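PDB 3V0D: voltage-sensor containing phosphatase from Ciona intestinalis, which probably dephosphorylates membrane phosphoinositides under the control of a voltage sensor, through a PTEN-like phosphatase domain coupled to a C2 domain. Local coordinates for residues 200-206 with 332-338; 222-228 with 270-276. The protein carries 1 engineered substitution. All blocks are in the same frame, centred on the assembly; numbering follows the deposited sequence.

Interaction 1: 200-206 with 332-338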
loop_
_atom_site.group_PDB
_atom_site.type_symbol
_atom_site.label_atom_id
_atom_site.label_comp_id
_atom_site.label_asym_id
_atom_site.label_seq_id
_atom_site.Cartn_x
_atom_site.Cartn_y
_atom_site.Cartn_z
ATOM N N LYS A 200 14.725 12.494 -6.920
ATOM C CA LYS A 200 16.024 12.061 -6.440
ATOM C C LYS A 200 16.357 10.754 -7.130
ATOM O O LYS A 200 15.596 9.775 -7.065
ATOM C CB LYS A 200 15.993 11.891 -4.930
ATOM C CG LYS A 200 17.328 11.605 -4.298
ATOM C CD LYS A 200 17.348 12.091 -2.860
ATOM C CE LYS A 200 17.243 10.948 -1.894
ATOM N NZ LYS A 200 16.214 11.248 -0.878
ATOM N N LYS A 201 17.495 10.734 -7.803
ATOM C CA LYS A 201 17.977 9.561 -8.518
ATOM C C LYS A 201 18.981 8.828 -7.644
ATOM O O LYS A 201 19.930 9.437 -7.138
ATOM C CB LYS A 201 18.649 10.017 -9.817
ATOM C CG LYS A 201 17.676 10.575 -10.840
ATOM C CD LYS A 201 18.403 11.062 -12.089
ATOM C CE LYS A 201 17.470 11.810 -13.013
ATOM N NZ LYS A 201 18.223 12.488 -14.090
ATOM N N LEU A 202 18.769 7.523 -7.461
ATOM C CA LEU A 202 19.605 6.714 -6.579
ATOM C C LEU A 202 19.929 5.388 -7.232
ATOM O O LEU A 202 19.211 4.932 -8.121
ATOM C CB LEU A 202 18.848 6.374 -5.270
ATOM C CG LEU A 202 18.362 7.504 -4.352
ATOM C CD1 LEU A 202 17.470 6.927 -3.255
ATOM C CD2 LEU A 202 19.547 8.267 -3.797
ATOM N N LYS A 203 20.998 4.742 -6.769
ATOM C CA LYS A 203 21.210 3.328 -7.063
ATOM C C LYS A 203 21.288 2.562 -5.765
ATOM O O LYS A 203 21.888 3.039 -4.802
ATOM C CB LYS A 203 22.522 3.117 -7.846
ATOM C CG LYS A 203 22.454 3.580 -9.292
ATOM C CD LYS A 203 23.787 3.380 -9.987
ATOM C CE LYS A 203 23.738 3.789 -11.456
ATOM N NZ LYS A 203 25.030 3.534 -12.174
ATOM N N VAL A 204 20.721 1.365 -5.713
ATOM C CA VAL A 204 20.962 0.490 -4.561
ATOM C C VAL A 204 22.327 -0.159 -4.725
ATOM O O VAL A 204 22.616 -0.749 -5.791
ATOM C CB VAL A 204 19.873 -0.615 -4.468
ATOM C CG1 VAL A 204 20.233 -1.644 -3.406
ATOM C CG2 VAL A 204 18.528 -0.010 -4.167
ATOM N N THR A 205 23.162 -0.043 -3.700
ATOM C CA THR A 205 24.500 -0.633 -3.724
ATOM C C THR A 205 24.697 -1.715 -2.669
ATOM O O THR A 205 25.709 -2.433 -2.717
ATOM C CB THR A 205 25.575 0.424 -3.515
ATOM O OG1 THR A 205 25.309 1.071 -2.275
ATOM C CG2 THR A 205 25.584 1.435 -4.657
ATOM N N GLY A 206 23.751 -1.868 -1.752
ATOM C CA GLY A 206 23.864 -2.909 -0.759
ATOM C C GLY A 206 22.536 -3.209 -0.086
ATOM O O GLY A 206 21.631 -2.347 -0.045
ATOM N N THR A 332 21.330 0.268 1.170
ATOM C CA THR A 332 22.330 1.324 1.029
ATOM C C THR A 332 22.267 1.839 -0.403
ATOM O O THR A 332 22.113 1.055 -1.343
ATOM C CB THR A 332 23.720 0.751 1.357
ATOM O OG1 THR A 332 23.685 0.234 2.693
ATOM C CG2 THR A 332 24.823 1.798 1.232
ATOM N N PHE A 333 22.436 3.158 -0.563
ATOM C CA PHE A 333 22.307 3.823 -1.863
ATOM C C PHE A 333 23.552 4.626 -2.205
ATOM O O PHE A 333 24.226 5.157 -1.309
ATOM C CB PHE A 333 21.167 4.856 -1.827
ATOM C CG PHE A 333 19.818 4.282 -1.494
ATOM C CD1 PHE A 333 19.206 4.572 -0.289
ATOM C CD2 PHE A 333 19.145 3.467 -2.404
ATOM C CE1 PHE A 333 17.947 4.068 0.009
ATOM C CE2 PHE A 333 17.884 2.952 -2.117
ATOM C CZ PHE A 333 17.290 3.250 -0.897
ATOM N N SER A 334 23.786 4.785 -3.503
ATOM C CA SER A 334 24.646 5.836 -4.012
ATOM C C SER A 334 23.792 6.886 -4.715
ATOM O O SER A 334 22.704 6.602 -5.225
ATOM C CB SER A 334 25.690 5.267 -4.970
ATOM O OG SER A 334 25.077 4.728 -6.127
ATOM N N ASP A 335 24.300 8.112 -4.711
ATOM C CA ASP A 335 23.672 9.234 -5.384
ATOM C C ASP A 335 23.895 9.104 -6.879
ATOM O O ASP A 335 25.043 9.034 -7.333
ATOM C CB ASP A 335 24.293 10.533 -4.847
ATOM C CG ASP A 335 23.952 11.768 -5.680
ATOM O OD1 ASP A 335 22.823 11.881 -6.189
ATOM O OD2 ASP A 335 24.819 12.668 -5.780
ATOM N N ALA A 336 22.816 9.128 -7.653
ATOM C CA ALA A 336 22.883 8.796 -9.076
ATOM C C ALA A 336 22.412 9.932 -9.973
ATOM O O ALA A 336 21.965 9.701 -11.105
ATOM C CB ALA A 336 22.108 7.527 -9.364
ATOM N N GLU A 337 22.507 11.153 -9.457
ATOM C CA GLU A 337 22.215 12.345 -10.250
ATOM C C GLU A 337 23.224 12.488 -11.399
ATOM O O GLU A 337 24.336 11.937 -11.335
ATOM C CB GLU A 337 22.221 13.600 -9.370
ATOM C CG GLU A 337 21.193 13.597 -8.239
ATOM C CD GLU A 337 19.742 13.560 -8.719
ATOM O OE1 GLU A 337 19.463 13.833 -9.909
ATOM O OE2 GLU A 337 18.867 13.257 -7.898
ATOM N N ASP A 338 22.823 13.211 -12.445
ATOM C CA ASP A 338 23.664 13.416 -13.636
ATOM C C ASP A 338 24.986 14.104 -13.308
ATOM O O ASP A 338 25.012 15.278 -12.927
ATOM C CB ASP A 338 22.913 14.221 -14.705
ATOM C CG ASP A 338 21.586 13.588 -15.106
ATOM O OD1 ASP A 338 21.490 12.340 -15.155
ATOM O OD2 ASP A 338 20.635 14.351 -15.385
HETATM O O HOH W 1 20.021 14.278 -12.368
HETATM O O HOH W 2 20.335 11.658 -5.399
#

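Interaction 2: 222-228 with 270-276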
loop_
_atom_site.group_PDB
_atom_site.type_symbol
_atom_site.label_atom_id
_atom_site.label_comp_id
_atom_site.label_asym_id
_atom_site.label_seq_id
_atom_site.Cartn_x
_atom_site.Cartn_y
_atom_site.Cartn_z
ATOM N N ASP A 222 19.343 -18.947 0.421
ATOM C CA ASP A 222 18.112 -19.213 -0.304
ATOM C C ASP A 222 17.523 -17.964 -0.974
ATOM O O ASP A 222 16.569 -18.096 -1.728
ATOM C CB ASP A 222 17.049 -19.809 0.638
ATOM C CG ASP A 222 16.843 -18.964 1.896
ATOM O OD1 ASP A 222 17.802 -18.862 2.684
ATOM O OD2 ASP A 222 15.742 -18.394 2.080
ATOM N N LEU A 223 18.050 -16.780 -0.674
ATOM C CA LEU A 223 17.366 -15.540 -1.010
ATOM C C LEU A 223 17.766 -14.951 -2.355
ATOM O O LEU A 223 18.922 -15.056 -2.801
ATOM C CB LEU A 223 17.604 -14.493 0.089
ATOM C CG LEU A 223 17.022 -14.819 1.472
ATOM C CD1 LEU A 223 17.420 -13.745 2.470
ATOM C CD2 LEU A 223 15.505 -14.996 1.433
ATOM N N SER A 224 16.805 -14.252 -2.933
ATOM C CA SER A 224 17.047 -13.392 -4.083
ATOM C C SER A 224 16.251 -12.110 -3.858
ATOM O O SER A 224 15.305 -12.076 -3.068
ATOM C CB SER A 224 16.680 -14.080 -5.398
ATOM O OG SER A 224 15.374 -14.583 -5.346
ATOM N N MET A 225 16.636 -11.057 -4.574
ATOM C CA MET A 225 16.013 -9.744 -4.411
ATOM C C MET A 225 15.721 -9.180 -5.789
ATOM O O MET A 225 16.615 -9.124 -6.635
ATOM C CB MET A 225 16.941 -8.799 -3.645
ATOM C CG MET A 225 16.328 -7.437 -3.372
ATOM S SD MET A 225 17.447 -6.298 -2.554
ATOM C CE MET A 225 18.549 -5.907 -3.909
ATOM N N GLN A 226 14.481 -8.761 -5.996
ATOM C CA GLN A 226 14.048 -8.153 -7.244
ATOM C C GLN A 226 13.680 -6.708 -6.975
ATOM O O GLN A 226 12.934 -6.403 -6.037
ATOM C CB GLN A 226 12.818 -8.899 -7.755
ATOM C CG GLN A 226 12.340 -8.424 -9.117
ATOM C CD GLN A 226 11.011 -9.026 -9.470
ATOM O OE1 GLN A 226 10.050 -8.932 -8.703
ATOM N NE2 GLN A 226 10.918 -9.630 -10.662
ATOM N N ILE A 227 14.185 -5.815 -7.823
ATOM C CA ILE A 227 13.812 -4.396 -7.769
ATOM C C ILE A 227 12.897 -4.105 -8.958
ATOM O O ILE A 227 13.239 -4.433 -10.105
ATOM C CB ILE A 227 15.056 -3.470 -7.802
ATOM C CG1 ILE A 227 16.044 -3.850 -6.692
ATOM C CG2 ILE A 227 14.615 -1.998 -7.740
ATOM C CD1 ILE A 227 17.285 -2.973 -6.603
ATOM N N VAL A 228 11.751 -3.500 -8.656
ATOM C CA VAL A 228 10.721 -3.192 -9.640
ATOM C C VAL A 228 10.487 -1.680 -9.665
ATOM O O VAL A 228 10.364 -1.040 -8.602
ATOM C CB VAL A 228 9.407 -3.939 -9.275
ATOM C CG1 VAL A 228 8.225 -3.483 -10.142
ATOM C CG2 VAL A 228 9.597 -5.442 -9.356
ATOM N N ILE A 270 9.681 2.671 -5.730
ATOM C CA ILE A 270 10.445 1.461 -5.971
ATOM C C ILE A 270 9.875 0.366 -5.090
ATOM O O ILE A 270 9.629 0.585 -3.893
ATOM C CB ILE A 270 11.942 1.704 -5.654
ATOM C CG1 ILE A 270 12.505 2.893 -6.469
ATOM C CG2 ILE A 270 12.779 0.446 -5.861
ATOM C CD1 ILE A 270 12.435 2.722 -7.966
ATOM N N LYS A 271 9.680 -0.806 -5.673
ATOM C CA LYS A 271 9.212 -1.983 -4.956
ATOM C C LYS A 271 10.346 -2.992 -4.926
ATOM O O LYS A 271 10.974 -3.263 -5.958
ATOM C CB LYS A 271 8.018 -2.558 -5.703
ATOM C CG LYS A 271 7.373 -3.754 -5.064
ATOM C CD LYS A 271 6.282 -4.342 -5.983
ATOM C CE LYS A 271 5.528 -5.446 -5.335
ATOM N NZ LYS A 271 4.508 -5.952 -6.243
ATOM N N VAL A 272 10.607 -3.557 -3.757
ATOM C CA VAL A 272 11.700 -4.505 -3.579
ATOM C C VAL A 272 11.088 -5.774 -3.022
ATOM O O VAL A 272 10.423 -5.746 -1.974
ATOM C CB VAL A 272 12.763 -3.945 -2.621
ATOM C CG1 VAL A 272 13.934 -4.891 -2.532
ATOM C CG2 VAL A 272 13.226 -2.559 -3.091
ATOM N N ARG A 273 11.279 -6.885 -3.728
ATOM C CA ARG A 273 10.708 -8.180 -3.351
ATOM C C ARG A 273 11.831 -9.145 -3.032
ATOM O O ARG A 273 12.818 -9.240 -3.773
ATOM C CB ARG A 273 9.879 -8.766 -4.493
ATOM C CG ARG A 273 8.681 -7.891 -4.864
ATOM C CD ARG A 273 7.958 -8.423 -6.129
ATOM N NE ARG A 273 7.308 -9.705 -5.880
ATOM C CZ ARG A 273 7.748 -10.884 -6.300
ATOM N NH1 ARG A 273 8.815 -10.990 -7.079
ATOM N NH2 ARG A 273 7.090 -11.968 -5.924
ATOM N N PHE A 274 11.660 -9.900 -1.962
ATOM C CA PHE A 274 12.619 -10.934 -1.568
ATOM C C PHE A 274 11.956 -12.277 -1.740
ATOM O O PHE A 274 10.885 -12.542 -1.168
ATOM C CB PHE A 274 13.105 -10.737 -0.124
ATOM C CG PHE A 274 13.906 -9.503 0.042
ATOM C CD1 PHE A 274 13.265 -8.266 0.184
ATOM C CD2 PHE A 274 15.297 -9.536 0.014
ATOM C CE1 PHE A 274 13.984 -7.095 0.312
ATOM C CE2 PHE A 274 16.042 -8.339 0.156
ATOM C CZ PHE A 274 15.360 -7.114 0.288
ATOM N N MET A 275 12.607 -13.132 -2.533
ATOM C CA MET A 275 12.139 -14.481 -2.849
ATOM C C MET A 275 13.065 -15.501 -2.211
ATOM O O MET A 275 14.218 -15.184 -1.895
ATOM C CB MET A 275 12.082 -14.654 -4.372
ATOM C CG MET A 275 11.001 -13.788 -5.013
ATOM S SD MET A 275 11.089 -13.656 -6.790
ATOM C CE MET A 275 12.522 -12.603 -6.928
ATOM N N SER A 276 12.563 -16.723 -2.055
ATOM C CA SER A 276 13.361 -17.759 -1.433
ATOM C C SER A 276 13.145 -19.099 -2.078
ATOM O O SER A 276 12.018 -19.455 -2.432
ATOM C CB SER A 276 12.983 -17.869 0.038
ATOM O OG SER A 276 13.633 -18.949 0.671
#

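Interaction 1: 200-206 with 332-338
Polar links gather at Lys-201. Its backbone N donates to Glu-337 OE2 (2.9 Å), Ala-336 N donates to Lys-201 O (2.9 Å), and Lys-201 NZ, on a long extended chain, forms a salt bridge with Asp-338 OD2 at 3.3 Å. Water 1 joins Lys-201 NZ, Glu-337 OE1 and Asp-338 N. Further along, antiparallel pairing takes over: Lys-203 N to Ser-334 O is 3.0 Å and Ser-334 N to Lys-203 O 2.9 Å. A classic beta bulge follows, in which Thr-205 and Gly-206 both face Thr-332; Thr-205 N reaches Thr-332 O at 2.8 Å, whereas the bond from Gly-206 N to that oxygen is weak (3.4 Å). On the buried face, turned to the other sheet, Leu-202 offers methyl CD1 to the flat Phe-333 ring, a CH-pi contact 3.9 Å from its centroid, and Val-204 CG2 touches Phe-333 CE2 at 3.7 Å. Both are interior strands of the five-stranded C2 sheet, 202-210 at its middle, with 255-260 beside 202-210, 303-307 beside 328-335, and Phe-294 of the other sheet meeting Phe-333.

Interaction 2: 222-228 with 270-276
Strands 223-229 and 269-276 form the antiparallel centre of a four-stranded sheet in the C2 beta-sandwich. Their inner face is a run of interlocking apolar shapes. Extended Met-225 lays CG over the flat Phe-274 ring, 4.0 Å from its centroid, while Met-225 SD makes an oblique Met-aromatic contact, 3.6 Å from Phe-274 CZ. Met-225 CG also meets Val-272 CG1 at 3.6 Å, so the slender thioether chain fills the corner where the Phe-274 ring and Val-272 meet. Ile-227 CG2 then abuts Ile-270 CG2 at 3.6 Å. Beta-branched residues suit such strands, and Val-207 of the facing sheet covers Met-225 and Phe-274. The other face is more polar: Gln-226 OE1 accepts from Arg-273 NH1 at 2.9 Å, while Gln-226 NE2 hydrogen-bonds to Glu-233 and Arg-273 NE forms a salt bridge with Asp-286. Met-275 bends there to bring CE within 3.8 Å of Gln-226 CB. Regular backbone bonds such as Gln-226 N to Arg-273 O (2.8 Å) hold the register, and at the far end Ser-276 OG donates to Asp-222 OD2 at 2.6 Å.

Interactions 1 and 2 belong to the two opposing sheets of one C2 beta-sandwich, with centres about 18 Å apart. They meet through its core, where Val-204 CG2 packs 4.0 Å from Ile-227 CD1. Strand 202-210 is followed in the chain by 223-229; the connection between them crosses to the other sheet, and 328-335 returns at the end of the domain to pair with the first strand. Phe-294, on the edge strand beside 269-276, touches Ile-270 and Val-272 of interaction 2 and also meets Phe-333 of interaction 1, a second bridge between the sheets. Both contacts build the C2 framework rather than the phosphatase catalytic site, although Lys-271 touches Asn-96 of the phosphatase domain.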